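Local coordinates for fructokinase (Vibrio cholerae serotype O1, PDB 5EYN), which catalyses the ATP-dependent phosphorylation of fructose, as a metal-binding sugar kinase of the PfkB family within the ribokinase clan, at residues A[69-72]-A[73-76]; A[273-276]-A[277-280]; A[307-310]-A[311-314]. All coordinates share one frame; numbering follows the deposited sequence.

Contact 1: A[69-72]-A[73-76]; sequences NDPF and GRFM
Asp-70 OD2 is gripped twice: by Gly-73 N at 2.8 Å, met nearly along the carboxylate C-O bond, and by the hydroxyl of Thr-98. Since OD1 forms a salt bridge with Arg-97, both oxygens of this buried carboxylate are satisfied. Asp-70 stands at the N-cap position of helix 71-82, and the Gly-73 bond caps the helix. The Asp-70 CG lies between the backbone N and the carbonyl carbon (chi1 46°), which turns the carboxylate back over the first turn, where its charge probably interacts favourably with the helix dipole. Pro-71, whose nitrogen has no hydrogen to offer, begins the helix. Regular i-to-i+4 bonds follow, from Arg-74 N to Asp-70 O (3.0 Å), Phe-75 N to Pro-71 O (2.8 Å) and Met-76 N to Phe-72 O (2.9 Å). On the outer side Arg-74 folds back along the cap, its chain bent at chi3 (-78°). One face of the guanidinium rests on the Asp-70 carbonyl, with the oxygen over its centre; NH2 comes to 3.7 Å from Pro-71 CD, and NH1 to 2.8 Å from Asn-69 OD1 at the guanidinium edge. The Asn-69 amide stands almost perpendicular to the guanidinium, 89° between planes. Phe-75 brings its CB to 3.3 Å from Pro-71 O while its ring leads away to a cation-pi contact with Lys-41. Helix 71-82 is the crossover of the beta-alpha-beta unit between strands 61-68 and 86-93; Phe-72 and Phe-75 pack on Val-29 of strand 28-33, Met-76 meets Pro-43 of strand 38-44, and Phe-72 also touches Tyr-39 of the second subunit.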
# COMPACT_ATOMS: atom_id res chain seq x y z
N ASN A 69 11.62 -0.89 -5.76
CA ASN A 69 11.84 -2.07 -6.57
C ASN A 69 10.70 -3.04 -6.32
O ASN A 69 10.84 -4.01 -5.58
CB ASN A 69 13.18 -2.71 -6.20
CG ASN A 69 13.57 -3.83 -7.12
OD1 ASN A 69 12.90 -4.07 -8.13
ND2 ASN A 69 14.65 -4.52 -6.79
N ASP A 70 9.57 -2.73 -6.94
CA ASP A 70 8.35 -3.49 -6.75
C ASP A 70 7.49 -3.28 -7.99
O ASP A 70 7.82 -2.44 -8.84
CB ASP A 70 7.61 -3.05 -5.47
CG ASP A 70 7.51 -1.55 -5.33
OD1 ASP A 70 7.99 -1.02 -4.30
OD2 ASP A 70 6.96 -0.89 -6.23
N PRO A 71 6.41 -4.06 -8.12
CA PRO A 71 5.62 -3.95 -9.35
C PRO A 71 5.08 -2.54 -9.57
O PRO A 71 5.00 -2.10 -10.70
CB PRO A 71 4.50 -4.97 -9.12
CG PRO A 71 5.12 -6.00 -8.27
CD PRO A 71 6.01 -5.23 -7.31
N PHE A 72 4.73 -1.83 -8.51
CA PHE A 72 4.19 -0.50 -8.67
C PHE A 72 5.25 0.47 -9.19
O PHE A 72 4.98 1.33 -10.05
CB PHE A 72 3.58 0.02 -7.37
CG PHE A 72 2.23 -0.57 -7.05
CD1 PHE A 72 1.63 -1.53 -7.86
CD2 PHE A 72 1.56 -0.15 -5.92
CE1 PHE A 72 0.40 -2.05 -7.53
CE2 PHE A 72 0.33 -0.67 -5.59
CZ PHE A 72 -0.25 -1.63 -6.40
N GLY A 73 6.48 0.32 -8.71
CA GLY A 73 7.56 1.17 -9.18
C GLY A 73 7.87 0.91 -10.64
O GLY A 73 8.11 1.84 -11.41
N ARG A 74 7.85 -0.36 -11.02
CA ARG A 74 8.10 -0.72 -12.40
C ARG A 74 6.95 -0.24 -13.28
O ARG A 74 7.17 0.16 -14.42
CB ARG A 74 8.32 -2.22 -12.55
CG ARG A 74 9.65 -2.66 -11.98
CD ARG A 74 9.94 -4.11 -12.28
NE ARG A 74 9.21 -5.01 -11.40
CZ ARG A 74 9.59 -5.33 -10.17
NH1 ARG A 74 10.72 -4.84 -9.66
NH2 ARG A 74 8.86 -6.16 -9.44
N PHE A 75 5.73 -0.27 -12.75
CA PHE A 75 4.57 0.25 -13.47
C PHE A 75 4.72 1.74 -13.71
O PHE A 75 4.37 2.24 -14.77
CB PHE A 75 3.31 -0.06 -12.68
CG PHE A 75 2.06 0.57 -13.22
CD1 PHE A 75 1.50 0.15 -14.42
CD2 PHE A 75 1.43 1.58 -12.52
CE1 PHE A 75 0.34 0.72 -14.89
CE2 PHE A 75 0.26 2.14 -12.98
CZ PHE A 75 -0.28 1.72 -14.17
N MET A 76 5.25 2.47 -12.73
CA MET A 76 5.45 3.91 -12.92
C MET A 76 6.57 4.20 -13.91
O MET A 76 6.46 5.12 -14.73
CB MET A 76 5.66 4.65 -11.59
CG MET A 76 4.39 4.64 -10.72
SD MET A 76 2.90 5.18 -11.60
CE MET A 76 3.32 6.84 -12.00

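Contact 2: A[273-276]-A[277-280]; sequences LYRL and SVAQ
Ser-277 and Tyr-274 meet in the last turns of helix 264-278, which begins with the ligand-pocket residues Ala-264, Gly-265 and Asp-266; at this far end the regular i-to-i+4 ladder gives way to looser bonding. The tight part is the serine. Its N donates to Leu-273 O at 2.8 Å, and its hydroxyl, set between the backbone N and the carbonyl carbon (chi1 77°), turns back along the helix to donate to Tyr-274 O at 2.7 Å. That carbonyl also accepts from Val-278 N at 3.2 Å, and both donors approach from the same face of its plane. The serine hydroxyl thus finds its acceptor within its own helix. Beside this pair Val-278 CG1 lies 3.7 Å from Tyr-274 CE1, an apolar touch made obliquely to the ring, while CG2 sits 3.4 Å from Arg-275 O. Leu-273 and Leu-276 leave the helix on another side, toward His-140 and Trp-138 of strand 138-142. Across the contact the partly exposed Arg-275 is the looser part: its NH1 stays 4.5 Å from Val-278 CG2, and its polar end is engaged by helix 285-302, in a salt bridge with Asp-290 and a cation-pi contact with Trp-294. Beyond Ala-279 the chain departs toward exposed Gln-280. The change of course is marked by Ala-279 N, which donates to Leu-276 O at 3.2 Å from well above the carbonyl plane, 69° out of it.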
# COMPACT_ATOMS: atom_id res chain seq x y z
N LEU A 273 3.29 25.17 -17.28
CA LEU A 273 4.74 25.03 -17.46
C LEU A 273 5.10 24.65 -18.87
O LEU A 273 6.13 25.07 -19.37
CB LEU A 273 5.36 24.02 -16.48
CG LEU A 273 5.22 24.36 -15.00
CD1 LEU A 273 5.92 23.31 -14.15
CD2 LEU A 273 5.80 25.74 -14.70
N TYR A 274 4.26 23.87 -19.55
CA TYR A 274 4.52 23.60 -20.96
C TYR A 274 4.64 24.93 -21.70
O TYR A 274 5.61 25.17 -22.41
CB TYR A 274 3.42 22.74 -21.60
CG TYR A 274 3.58 22.73 -23.10
CD1 TYR A 274 4.66 22.09 -23.70
CD2 TYR A 274 2.71 23.44 -23.91
CE1 TYR A 274 4.86 22.13 -25.07
CE2 TYR A 274 2.90 23.47 -25.28
CZ TYR A 274 3.98 22.82 -25.84
OH TYR A 274 4.18 22.84 -27.20
N ARG A 275 3.64 25.81 -21.54
CA ARG A 275 3.67 27.07 -22.27
C ARG A 275 4.81 28.00 -21.82
O ARG A 275 5.43 28.66 -22.65
CB ARG A 275 2.30 27.76 -22.20
CG ARG A 275 1.22 27.02 -22.99
CD ARG A 275 1.48 27.01 -24.49
NE ARG A 275 1.06 28.25 -25.12
CZ ARG A 275 1.26 28.55 -26.40
NH1 ARG A 275 1.92 27.71 -27.19
NH2 ARG A 275 0.81 29.69 -26.89
N LEU A 276 5.12 28.04 -20.53
CA LEU A 276 6.25 28.86 -20.09
C LEU A 276 7.55 28.29 -20.65
O LEU A 276 8.44 29.05 -21.05
CB LEU A 276 6.32 28.96 -18.57
CG LEU A 276 5.11 29.58 -17.86
CD1 LEU A 276 5.41 29.73 -16.38
CD2 LEU A 276 4.69 30.92 -18.47
N SER A 277 7.64 26.97 -20.74
CA SER A 277 8.88 26.32 -21.17
C SER A 277 9.21 26.58 -22.65
O SER A 277 10.37 26.59 -23.03
CB SER A 277 8.83 24.81 -20.90
OG SER A 277 8.05 24.10 -21.85
N VAL A 278 8.20 26.81 -23.47
CA VAL A 278 8.43 27.02 -24.90
C VAL A 278 8.46 28.50 -25.26
O VAL A 278 8.69 28.86 -26.43
CB VAL A 278 7.37 26.31 -25.78
CG1 VAL A 278 7.37 24.81 -25.54
CG2 VAL A 278 5.98 26.89 -25.54
N ALA A 279 8.26 29.37 -24.27
CA ALA A 279 8.24 30.81 -24.50
C ALA A 279 9.63 31.38 -24.63
O ALA A 279 10.56 30.99 -23.92
CB ALA A 279 7.51 31.51 -23.37
N GLN A 280 9.77 32.35 -25.53
CA GLN A 280 10.99 33.12 -25.64
C GLN A 280 11.29 33.84 -24.32
O GLN A 280 12.43 33.88 -23.86
CB GLN A 280 10.86 34.15 -26.77
CG GLN A 280 11.90 35.25 -26.73
CD GLN A 280 13.31 34.73 -26.89
OE1 GLN A 280 13.78 33.94 -26.07
NE2 GLN A 280 13.98 35.15 -27.95

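Contact 3: A[307-310]-A[311-314]; sequences GAMT and ALPN. With NA (sodium ion), chain F.
Leu-312 closes a type I beta turn on Met-309, its N donating to Met-309 O at 3.2 Å with the N-H nearly straight (160°), although it comes from above the carbonyl plane. From there the leucine folds back over the turn. CB lies 3.6 Å from Met-309 O; CG, anti to its own carbonyl carbon (chi1 -67°), touches both Met-309 O (3.5 Å) and Ala-308 O. Of the two methyls, CD2 stays near Ala-308 O, while CD1 reaches 3.5 Å from Met-309 CA and packs obliquely against Met-309 CB. The methionine runs on extended toward Val-52 of helix 46-56, and Ala-308 lies close to fructose-binding Asn-49 and to the bound sugar. On another side of the turn a sodium ion is held by Gly-307 O, the carbonyls of Ala-302 and Gln-305, and two waters, consistent with the monovalent-cation site known in ribokinase relatives. Thr-310 OG1 is hydrogen-bonded to Lys-306 O, which ties the turn to the chain just ahead of it. One of the metal's waters, 2.4 Å from the sodium ion, extends the site into the turn: it accepts from Ala-311 N at 2.8 Å and donates weakly to Ala-308 O.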
# COMPACT_ATOMS: atom_id res chain seq x y z
N GLY A 307 -8.50 8.85 -12.80
CA GLY A 307 -7.05 8.75 -12.84
C GLY A 307 -6.49 10.11 -13.16
O GLY A 307 -7.00 10.83 -14.00
N ALA A 308 -5.42 10.50 -12.46
CA ALA A 308 -4.81 11.81 -12.68
C ALA A 308 -4.30 11.99 -14.10
O ALA A 308 -4.33 13.09 -14.62
CB ALA A 308 -3.66 12.01 -11.70
N MET A 309 -3.82 10.92 -14.71
CA MET A 309 -3.16 11.06 -16.00
C MET A 309 -4.06 10.75 -17.18
O MET A 309 -3.73 11.07 -18.31
CB MET A 309 -1.96 10.13 -16.10
CG MET A 309 -0.88 10.42 -15.11
SD MET A 309 0.50 9.29 -15.34
CE MET A 309 1.62 9.88 -14.07
N THR A 310 -5.18 10.09 -16.93
CA THR A 310 -5.92 9.44 -18.02
C THR A 310 -6.33 10.42 -19.10
O THR A 310 -6.18 10.12 -20.29
CB THR A 310 -7.13 8.74 -17.45
OG1 THR A 310 -6.69 7.92 -16.35
CG2 THR A 310 -7.77 7.87 -18.51
N ALA A 311 -6.87 11.57 -18.70
CA ALA A 311 -7.43 12.52 -19.64
C ALA A 311 -6.56 13.76 -19.84
O ALA A 311 -7.01 14.77 -20.36
CB ALA A 311 -8.85 12.91 -19.21
N LEU A 312 -5.30 13.68 -19.43
CA LEU A 312 -4.37 14.77 -19.72
C LEU A 312 -4.35 14.98 -21.24
O LEU A 312 -4.05 14.05 -21.98
CB LEU A 312 -2.98 14.45 -19.18
CG LEU A 312 -2.87 14.40 -17.66
CD1 LEU A 312 -1.50 13.91 -17.25
CD2 LEU A 312 -3.14 15.78 -17.08
N PRO A 313 -4.65 16.21 -21.69
CA PRO A 313 -4.93 16.36 -23.13
C PRO A 313 -3.69 16.52 -23.99
O PRO A 313 -2.63 16.98 -23.54
CB PRO A 313 -5.77 17.64 -23.18
CG PRO A 313 -5.29 18.45 -22.01
CD PRO A 313 -5.04 17.40 -20.93
N ASN A 314 -3.82 16.15 -25.25
CA ASN A 314 -2.87 16.58 -26.26
C ASN A 314 -3.32 17.92 -26.83
O ASN A 314 -4.38 18.44 -26.48
CB ASN A 314 -2.68 15.52 -27.36
CG ASN A 314 -3.97 15.09 -28.03
OD1 ASN A 314 -4.95 15.83 -28.12
ND2 ASN A 314 -3.96 13.86 -28.54
NA NA F . -8.43 12.22 -14.66
O HOH W 1 -6.84 12.96 -16.23
O HOH W 2 -8.86 13.01 -12.88

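In the fold
Contacts 1 and 2 lie at opposite kinds of helix end, the start of 71-82 and the finish of 264-278, whereas contact 3 is a turn in the loop between helices 285-302 and 315-322. Contact 3 is buried near the bound fructose; the other two are only partly buried, and contact 1 alone reaches the second subunit. Contact 1 relies on a carboxylate cap, contact 2 on a serine hydroxyl bonded within its helix, and contact 3 on carbonyls and water around sodium. Contacts 1 and 3 touch through Met-76 CE and Met-309 CE, 4.0 Å apart, while contact 2 shares helix 285-302 with contact 3 as a packing neighbour.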